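Local coordinates for BauA (Acinetobacter baumannii, PDB 6HCP), which serves as a TonB-dependent outer-membrane receptor for ferric preacinetobactin, the siderophore complex that it takes up to bring iron into the cell, at residues 55-60 with 516-521; 85-90 with 576-581; 524-529 with 563-568. All blocks are in the same frame, centred on the assembly; numbering follows the deposited sequence.

How the interactions relate
The three contacts lie on four neighbouring strands, 508-520, 524-541, 549-569 and 575-590. Interaction 3 pairs the middle two within the barrel wall, while interactions 1 and 2 hold the plug against the strands on either side. The centres of interactions 1 and 3 are about 10 Å apart; a probable hydrogen bond from Leu517 N to Leu528 O (2.8 Å) joins their strands, and Phe57 of the plug packs on Thr527. Interactions 2 and 3 are about 9 Å apart between centres, linked by probable hydrogen bonds from Phe581 N to Trp565 O (2.8 Å) and between Ser90 OG and Glu564 OE1 (2.6 Å). Interactions 1 and 2, about 17 Å apart between centres, do not touch.

Interaction 1 of 3, residues 55-60 with 516-521; sequences KKFLDT and GLKVDL. With EDO (1,2-ethanediol), chain B.
Lys518 reaches from strand 508-520 into the turn at residues 57-60, where its ammonium group donates to two backbone carbonyls. NZ lies 2.9 Å from Phe57 O and 2.9 Å from Thr60 O. Both bonds are bent at the acceptor (C=O...N angles of 141° and 138°), with NZ tilted somewhat out of each carbonyl plane. Phe62 O, just beyond the turn, is a third acceptor, so this buried charge is met by main-chain oxygens of a single loop. The aliphatic chain is extended beyond CG, which carries NZ the full distance to them.

The turn is also braced from within. Lys56 O accepts from Asp59 N and from Thr60 OG1, which approach from opposite faces of its carbonyl plane. Phe57 O takes a longer bond from Thr60 N as well as the one from Lys518.

Apolar contacts flank the ammonium site. Lys518 CD sits over one face of the Phe57 ring, 3.9 Å from its centroid and displaced toward the rim, a CH-pi contact. Phe57 CG, anti to the backbone N (chi1 176°), is carried toward the lysine; the ring's edge faces Val519 O and Asp520 CB. Outside the two segments, Phe57 also meets Phe568 edge-to-face. Leu58 divides its two methyls along the strand: CD2 touches Lys518 CB, and CD1 lies 3.9 Å from Asp520 CB, the leucine and aspartate side chains crossing at about a right angle.

At the end of the strand, Asp520 OD2 accepts from O1 of a bound 1,2-ethanediol (2.8 Å), probably from the crystallisation liquor, while OD1 is held by Tyr38 and by Gly522 N. Lysine and aspartate both point inward from the barrel wall onto the plug, the polar plug-barrel interface of a TonB-dependent receptor.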
# COMPACT_ATOMS: atom_id res chain seq x y z
N LYS A 55 -19.01 -40.44 -0.27
CA LYS A 55 -19.65 -40.45 -1.58
C LYS A 55 -18.91 -39.50 -2.51
O LYS A 55 -18.49 -38.42 -2.10
CB LYS A 55 -21.14 -40.08 -1.47
CG LYS A 55 -21.98 -41.06 -0.66
CD LYS A 55 -23.41 -40.62 -0.42
CE LYS A 55 -24.28 -40.68 -1.66
NZ LYS A 55 -24.57 -42.07 -2.07
N LYS A 56 -18.89 -39.85 -3.80
CA LYS A 56 -18.30 -39.02 -4.83
C LYS A 56 -19.22 -37.83 -5.13
O LYS A 56 -20.43 -37.96 -5.07
CB LYS A 56 -18.09 -39.82 -6.12
CG LYS A 56 -17.06 -40.94 -6.04
CD LYS A 56 -16.84 -41.62 -7.38
CE LYS A 56 -16.90 -43.14 -7.34
NZ LYS A 56 -15.85 -43.72 -6.48
N PHE A 57 -18.61 -36.74 -5.60
CA PHE A 57 -19.26 -35.51 -6.09
C PHE A 57 -20.53 -35.81 -6.90
O PHE A 57 -21.65 -35.35 -6.55
CB PHE A 57 -18.23 -34.71 -6.90
CG PHE A 57 -18.76 -33.46 -7.55
CD1 PHE A 57 -19.14 -32.36 -6.79
CD2 PHE A 57 -18.80 -33.34 -8.93
CE1 PHE A 57 -19.58 -31.20 -7.40
CE2 PHE A 57 -19.28 -32.19 -9.54
CZ PHE A 57 -19.65 -31.11 -8.77
N LEU A 58 -20.41 -36.57 -7.99
CA LEU A 58 -21.53 -36.76 -8.92
C LEU A 58 -22.56 -37.76 -8.38
O LEU A 58 -23.63 -37.94 -8.99
CB LEU A 58 -21.01 -37.27 -10.27
CG LEU A 58 -20.29 -36.23 -11.11
CD1 LEU A 58 -19.76 -36.90 -12.38
CD2 LEU A 58 -21.20 -35.07 -11.44
N ASP A 59 -22.25 -38.43 -7.28
CA ASP A 59 -23.18 -39.40 -6.67
C ASP A 59 -23.86 -38.81 -5.42
O ASP A 59 -24.51 -39.54 -4.69
CB ASP A 59 -22.44 -40.67 -6.26
CG ASP A 59 -21.88 -41.46 -7.42
OD1 ASP A 59 -22.45 -41.36 -8.52
OD2 ASP A 59 -20.84 -42.13 -7.22
N THR A 60 -23.60 -37.54 -5.12
CA THR A 60 -24.06 -36.95 -3.85
C THR A 60 -25.20 -35.97 -4.13
O THR A 60 -24.99 -34.94 -4.78
CB THR A 60 -22.91 -36.23 -3.14
OG1 THR A 60 -21.87 -37.15 -2.86
CG2 THR A 60 -23.36 -35.59 -1.84
N GLY A 516 -30.88 -29.55 -7.80
CA GLY A 516 -29.53 -29.18 -8.24
C GLY A 516 -29.08 -29.90 -9.50
O GLY A 516 -29.63 -30.95 -9.88
N LEU A 517 -27.96 -29.41 -10.02
CA LEU A 517 -27.29 -29.93 -11.21
C LEU A 517 -25.79 -29.87 -10.96
O LEU A 517 -25.31 -28.87 -10.42
CB LEU A 517 -27.70 -29.06 -12.40
CG LEU A 517 -26.92 -29.28 -13.69
CD1 LEU A 517 -27.33 -30.59 -14.35
CD2 LEU A 517 -27.14 -28.12 -14.65
N LYS A 518 -25.09 -30.97 -11.22
CA LYS A 518 -23.65 -31.03 -11.13
C LYS A 518 -23.08 -31.50 -12.48
O LYS A 518 -23.64 -32.40 -13.11
CB LYS A 518 -23.20 -31.99 -10.03
CG LYS A 518 -23.71 -31.67 -8.64
CD LYS A 518 -23.06 -32.50 -7.58
CE LYS A 518 -23.52 -32.19 -6.18
NZ LYS A 518 -22.82 -33.05 -5.21
N VAL A 519 -22.01 -30.84 -12.92
CA VAL A 519 -21.31 -31.17 -14.17
C VAL A 519 -19.81 -31.26 -13.88
O VAL A 519 -19.20 -30.29 -13.41
CB VAL A 519 -21.59 -30.11 -15.25
CG1 VAL A 519 -20.91 -30.47 -16.56
CG2 VAL A 519 -23.08 -29.91 -15.45
N ASP A 520 -19.23 -32.44 -14.13
CA ASP A 520 -17.79 -32.64 -14.06
C ASP A 520 -17.26 -32.73 -15.49
O ASP A 520 -17.54 -33.69 -16.19
CB ASP A 520 -17.43 -33.90 -13.27
CG ASP A 520 -15.94 -34.19 -13.22
OD1 ASP A 520 -15.16 -33.34 -13.71
OD2 ASP A 520 -15.57 -35.20 -12.62
N LEU A 521 -16.64 -31.64 -15.97
CA LEU A 521 -16.14 -31.58 -17.35
C LEU A 521 -14.84 -32.39 -17.49
O LEU A 521 -14.38 -32.61 -18.59
CB LEU A 521 -15.93 -30.12 -17.76
CG LEU A 521 -17.19 -29.26 -17.74
CD1 LEU A 521 -16.86 -27.79 -17.95
CD2 LEU A 521 -18.21 -29.74 -18.77
C1 EDO B . -14.77 -36.46 -9.69
O1 EDO B . -16.08 -35.96 -9.98
C2 EDO B . -14.62 -37.88 -10.24
O2 EDO B . -13.63 -38.60 -9.49

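Interaction 2 of 3, residues 85-90 with 576-581; sequences AATDPS and RLMGGF
The ring of Pro89 rests on the flat peptide that joins Gly580 to Phe581: CG stands directly above the peptide face, 3.5 Å from Gly580 C and 3.6 Å from Phe581 N. Gly580 has only hydrogens at CA, and the proline therefore settles against bare main chain. Two residues earlier, Thr87 O lies 3.2 Å from Gly579 CA and forms a nearly straight CA-H...O contact, 165° at the hydrogen. Gly579 has an almost fully stretched backbone that is chiefly open to glycine.

Loop 85-90 belongs to the plug, which fills the barrel of a TonB-dependent receptor, and strand 575-590 is part of the surrounding wall. Next to the glycines the contact passes to side chains. Thr87 CG2 lies 3.6 Å from Met578 O, and OG1, placed between the backbone N and the carbonyl carbon (chi1 57°), faces Met578 CE. That last approach is less certain, because Met578 is modelled in two conformers.

Within the loop, Asp88 OD1 accepts from Ser90 N at 2.9 Å, an Asx turn; the amide comes from the anti side, 33° out of the carboxylate plane. OD1 also forms a salt bridge with Lys142. Pro89 O accepts from Thr582 OG1 of the wall, and Lys610 NZ donates to Ala85 O and Asp88 O.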
# COMPACT_ATOMS: atom_id res chain seq x y z
N ALA A 85 -14.82 -20.02 3.72
CA ALA A 85 -15.56 -18.83 3.30
C ALA A 85 -14.89 -18.14 2.10
O ALA A 85 -15.49 -17.28 1.49
CB ALA A 85 -15.72 -17.86 4.44
N ALA A 86 -13.63 -18.45 1.83
CA ALA A 86 -12.85 -17.60 0.90
C ALA A 86 -13.51 -17.59 -0.49
O ALA A 86 -13.65 -16.55 -1.10
CB ALA A 86 -11.42 -18.05 0.86
N THR A 87 -13.91 -18.76 -1.00
CA THR A 87 -14.42 -18.87 -2.36
C THR A 87 -15.89 -19.31 -2.43
O THR A 87 -16.40 -19.50 -3.53
CB THR A 87 -13.55 -19.82 -3.19
OG1 THR A 87 -13.48 -21.11 -2.57
CG2 THR A 87 -12.16 -19.24 -3.36
N ASP A 88 -16.51 -19.61 -1.29
CA ASP A 88 -17.84 -20.24 -1.33
C ASP A 88 -18.91 -19.17 -1.16
O ASP A 88 -19.05 -18.58 -0.09
CB ASP A 88 -17.97 -21.31 -0.25
CG ASP A 88 -19.22 -22.16 -0.35
OD1 ASP A 88 -20.23 -21.68 -0.93
OD2 ASP A 88 -19.20 -23.27 0.21
N PRO A 89 -19.67 -18.85 -2.22
CA PRO A 89 -20.66 -17.77 -2.14
C PRO A 89 -21.89 -18.11 -1.28
O PRO A 89 -22.72 -17.23 -1.03
CB PRO A 89 -21.11 -17.61 -3.60
CG PRO A 89 -20.94 -19.01 -4.19
CD PRO A 89 -19.73 -19.59 -3.49
N SER A 90 -22.00 -19.35 -0.82
CA SER A 90 -23.08 -19.72 0.09
C SER A 90 -22.63 -19.64 1.55
O SER A 90 -23.39 -20.01 2.46
CB SER A 90 -23.60 -21.11 -0.26
OG SER A 90 -24.32 -21.05 -1.48
N ARG A 576 -5.95 -22.44 -12.00
CA ARG A 576 -6.96 -22.94 -11.09
C ARG A 576 -7.95 -21.81 -10.80
O ARG A 576 -7.57 -20.66 -10.67
CB ARG A 576 -6.29 -23.46 -9.82
CG ARG A 576 -5.42 -24.69 -10.06
CD ARG A 576 -4.65 -25.10 -8.84
NE ARG A 576 -3.62 -24.15 -8.49
CZ ARG A 576 -2.46 -24.02 -9.12
NH1 ARG A 576 -1.66 -23.02 -8.80
NH2 ARG A 576 -2.12 -24.82 -10.11
N LEU A 577 -9.23 -22.18 -10.70
CA LEU A 577 -10.31 -21.24 -10.48
C LEU A 577 -11.35 -21.89 -9.56
O LEU A 577 -11.84 -22.98 -9.88
CB LEU A 577 -10.93 -20.95 -11.83
CG LEU A 577 -11.90 -19.78 -11.90
CD1 LEU A 577 -11.21 -18.49 -11.47
CD2 LEU A 577 -12.44 -19.67 -13.31
N MET A 578 -11.71 -21.18 -8.47
CA MET A 578 -12.74 -21.61 -7.50
C MET A 578 -13.60 -20.40 -7.13
O MET A 578 -13.07 -19.31 -6.87
CB MET A 578 -12.11 -22.15 -6.21
CG MET A 578 -11.38 -23.47 -6.34
SD MET A 578 -10.28 -23.80 -4.92
CE MET A 578 -11.45 -23.79 -3.57
N GLY A 579 -14.92 -20.57 -7.12
CA GLY A 579 -15.80 -19.52 -6.68
C GLY A 579 -17.21 -19.73 -7.16
O GLY A 579 -17.62 -20.85 -7.44
N GLY A 580 -17.96 -18.64 -7.20
CA GLY A 580 -19.34 -18.69 -7.59
C GLY A 580 -20.10 -17.44 -7.23
O GLY A 580 -19.54 -16.43 -6.73
N PHE A 581 -21.40 -17.52 -7.49
CA PHE A 581 -22.37 -16.45 -7.30
C PHE A 581 -23.59 -17.04 -6.59
O PHE A 581 -24.01 -18.16 -6.89
CB PHE A 581 -22.81 -15.85 -8.64
CG PHE A 581 -21.67 -15.41 -9.52
CD1 PHE A 581 -20.97 -16.32 -10.29
CD2 PHE A 581 -21.25 -14.08 -9.52
CE1 PHE A 581 -19.85 -15.92 -11.01
CE2 PHE A 581 -20.18 -13.68 -10.30
CZ PHE A 581 -19.44 -14.61 -11.00

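Interaction 3 of 3, residues 524-529 with 563-568; sequences FAHTLS and IEWSFF. With C8E ((hydroxyethyloxy)tri(ethyloxy)octane), chain C.
His526 and Trp565 lie side by side and point the same way, their rings almost coplanar (5° between planes) and meeting rim to rim. Trp565 NE1 donates to His526 ND1 at 3.0 Å, close to straight (163°) and in the plane of both rings. ND1 is thus the acceptor, consistent with a neutral imidazole protonated on NE2. Phe567 CB lies over the imidazole, 4.3 Å from its centroid; Phe567 CG, between its backbone N and carbonyl carbon, is directed toward the indole, and CD2 lies 3.6 Å above that plane, toward its rim. The Phe524 and Phe567 side chains lie side by side with ring planes at 35°, neither stacked nor edge-to-face. Leu528 CD1 packs on Trp565 CB on the same outward face, where a detergent molecule packs on Ile563 (CG1 to C2, 3.8 Å).

Ala525, Thr527, Ser529, Glu564, Ser566 and Phe568 project from the opposite face. Ala525 CB sits over the Phe568 ring, 4.0 Å from its centroid. Ser529 OG and Glu564 OE2 meet, but the modelled distance is doubtfully short and Glu564 has two conformers. Arg107 salt-bridges Glu564, and Asn63 bonds to Ser529 OG.

Paired backbone bonds at Ala525-Phe568, Thr527-Ser566 and Ser529-Glu564 alternate with the non-hydrogen-bonded pairs His526-Phe567 and Leu528-Trp565, an antiparallel ladder. Side chains alternating between a largely aromatic and aliphatic outward face and a mostly polar one toward the plug are characteristic of a transmembrane beta-barrel.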
# COMPACT_ATOMS: atom_id res chain seq x y z
N PHE A 524 -12.51 -29.52 -14.52
CA PHE A 524 -13.27 -28.39 -14.01
C PHE A 524 -14.71 -28.85 -13.78
O PHE A 524 -15.28 -29.51 -14.64
CB PHE A 524 -13.22 -27.22 -14.99
CG PHE A 524 -13.59 -25.88 -14.41
CD1 PHE A 524 -12.83 -25.32 -13.40
CD2 PHE A 524 -14.67 -25.16 -14.90
CE1 PHE A 524 -13.16 -24.07 -12.88
CE2 PHE A 524 -14.95 -23.89 -14.43
CZ PHE A 524 -14.19 -23.34 -13.42
N ALA A 525 -15.31 -28.40 -12.68
CA ALA A 525 -16.64 -28.85 -12.26
C ALA A 525 -17.49 -27.66 -11.84
O ALA A 525 -16.97 -26.64 -11.34
CB ALA A 525 -16.48 -29.83 -11.12
N HIS A 526 -18.80 -27.79 -12.08
CA HIS A 526 -19.83 -26.81 -11.76
C HIS A 526 -20.92 -27.45 -10.90
O HIS A 526 -21.29 -28.61 -11.13
CB HIS A 526 -20.50 -26.26 -13.02
CG HIS A 526 -19.61 -25.49 -13.92
ND1 HIS A 526 -19.63 -24.11 -13.97
CD2 HIS A 526 -18.77 -25.90 -14.90
CE1 HIS A 526 -18.79 -23.70 -14.91
NE2 HIS A 526 -18.21 -24.78 -15.45
N THR A 527 -21.52 -26.65 -10.01
CA THR A 527 -22.76 -26.99 -9.30
C THR A 527 -23.73 -25.82 -9.44
O THR A 527 -23.33 -24.64 -9.31
CB THR A 527 -22.51 -27.30 -7.82
OG1 THR A 527 -21.54 -28.34 -7.73
CG2 THR A 527 -23.75 -27.72 -7.07
N LEU A 528 -24.99 -26.13 -9.77
CA LEU A 528 -26.05 -25.17 -9.78
C LEU A 528 -27.18 -25.71 -8.90
O LEU A 528 -27.67 -26.79 -9.16
CB LEU A 528 -26.53 -24.92 -11.21
CG LEU A 528 -27.72 -23.97 -11.34
CD1 LEU A 528 -27.31 -22.55 -10.97
CD2 LEU A 528 -28.31 -23.99 -12.74
N SER A 529 -27.52 -25.00 -7.81
CA SER A 529 -28.58 -25.49 -6.93
C SER A 529 -29.51 -24.37 -6.46
O SER A 529 -29.13 -23.22 -6.37
CB SER A 529 -28.03 -26.28 -5.78
OG SER A 529 -27.00 -25.59 -5.14
N ILE A 563 -30.36 -19.41 -4.75
CA ILE A 563 -29.80 -20.01 -5.94
C ILE A 563 -28.28 -19.85 -5.87
O ILE A 563 -27.78 -18.77 -5.53
CB ILE A 563 -30.38 -19.34 -7.20
CG1 ILE A 563 -31.89 -19.55 -7.33
CG2 ILE A 563 -29.64 -19.82 -8.44
CD1 ILE A 563 -32.53 -18.59 -8.30
N GLU A 564 -27.56 -20.93 -6.18
CA GLU A 564 -26.09 -21.02 -6.05
C GLU A 564 -25.51 -21.54 -7.37
O GLU A 564 -25.93 -22.59 -7.84
CB GLU A 564 -25.72 -22.01 -4.93
CG GLU A 564 -26.50 -21.86 -3.63
CD GLU A 564 -26.51 -23.11 -2.75
OE1 GLU A 564 -26.05 -23.05 -1.60
OE2 GLU A 564 -26.97 -24.15 -3.24
N TRP A 565 -24.53 -20.82 -7.94
CA TRP A 565 -23.69 -21.35 -9.00
C TRP A 565 -22.25 -21.32 -8.53
O TRP A 565 -21.76 -20.26 -8.17
CB TRP A 565 -23.86 -20.56 -10.31
CG TRP A 565 -22.86 -20.95 -11.36
CD1 TRP A 565 -22.42 -22.21 -11.65
CD2 TRP A 565 -22.16 -20.07 -12.26
NE1 TRP A 565 -21.47 -22.17 -12.64
CE2 TRP A 565 -21.31 -20.87 -13.04
CE3 TRP A 565 -22.18 -18.69 -12.48
CZ2 TRP A 565 -20.48 -20.34 -14.03
CZ3 TRP A 565 -21.33 -18.16 -13.43
CH2 TRP A 565 -20.50 -18.97 -14.19
N SER A 566 -21.61 -22.49 -8.40
CA SER A 566 -20.22 -22.52 -7.99
C SER A 566 -19.43 -23.50 -8.85
O SER A 566 -19.99 -24.29 -9.62
CB SER A 566 -20.09 -22.83 -6.52
OG SER A 566 -20.66 -24.07 -6.24
N PHE A 567 -18.10 -23.41 -8.76
CA PHE A 567 -17.22 -24.18 -9.63
C PHE A 567 -15.86 -24.32 -8.95
O PHE A 567 -15.50 -23.53 -8.06
CB PHE A 567 -17.11 -23.52 -11.01
CG PHE A 567 -16.98 -22.02 -10.97
CD1 PHE A 567 -15.77 -21.43 -10.66
CD2 PHE A 567 -18.09 -21.21 -11.12
CE1 PHE A 567 -15.67 -20.05 -10.53
CE2 PHE A 567 -17.98 -19.83 -11.00
CZ PHE A 567 -16.78 -19.26 -10.68
N PHE A 568 -15.11 -25.34 -9.38
CA PHE A 568 -13.76 -25.52 -8.89
C PHE A 568 -12.95 -26.31 -9.92
O PHE A 568 -13.53 -27.01 -10.77
CB PHE A 568 -13.76 -26.24 -7.54
CG PHE A 568 -14.47 -27.57 -7.53
CD1 PHE A 568 -13.84 -28.71 -8.01
CD2 PHE A 568 -15.75 -27.69 -7.03
CE1 PHE A 568 -14.47 -29.95 -7.97
CE2 PHE A 568 -16.39 -28.93 -6.98
CZ PHE A 568 -15.76 -30.05 -7.48
C1 C8E C . -34.68 -16.89 -5.61
C2 C8E C . -34.61 -18.30 -5.05
C3 C8E C . -35.38 -19.32 -5.89
C4 C8E C . -35.72 -20.58 -5.10
C5 C8E C . -37.21 -20.87 -5.17
C6 C8E C . -37.56 -22.15 -4.43
C7 C8E C . -36.58 -23.28 -4.75
C8 C8E C . -37.14 -24.63 -4.30
O9 C8E C . -36.36 -25.67 -4.88
C10 C8E C . -36.75 -26.96 -4.39
C11 C8E C . -37.63 -27.71 -5.40
O12 C8E C . -37.92 -29.05 -4.96
C13 C8E C . -38.28 -29.96 -6.01
C14 C8E C . -38.06 -31.39 -5.53
O15 C8E C . -37.84 -31.44 -4.11
C16 C8E C . -38.86 -32.16 -3.41
C17 C8E C . -38.27 -33.28 -2.56
O18 C8E C . -37.67 -34.31 -3.37
C19 C8E C . -38.55 -35.41 -3.61
C20 C8E C . -37.76 -36.58 -4.17
O21 C8E C . -36.40 -36.34 -3.79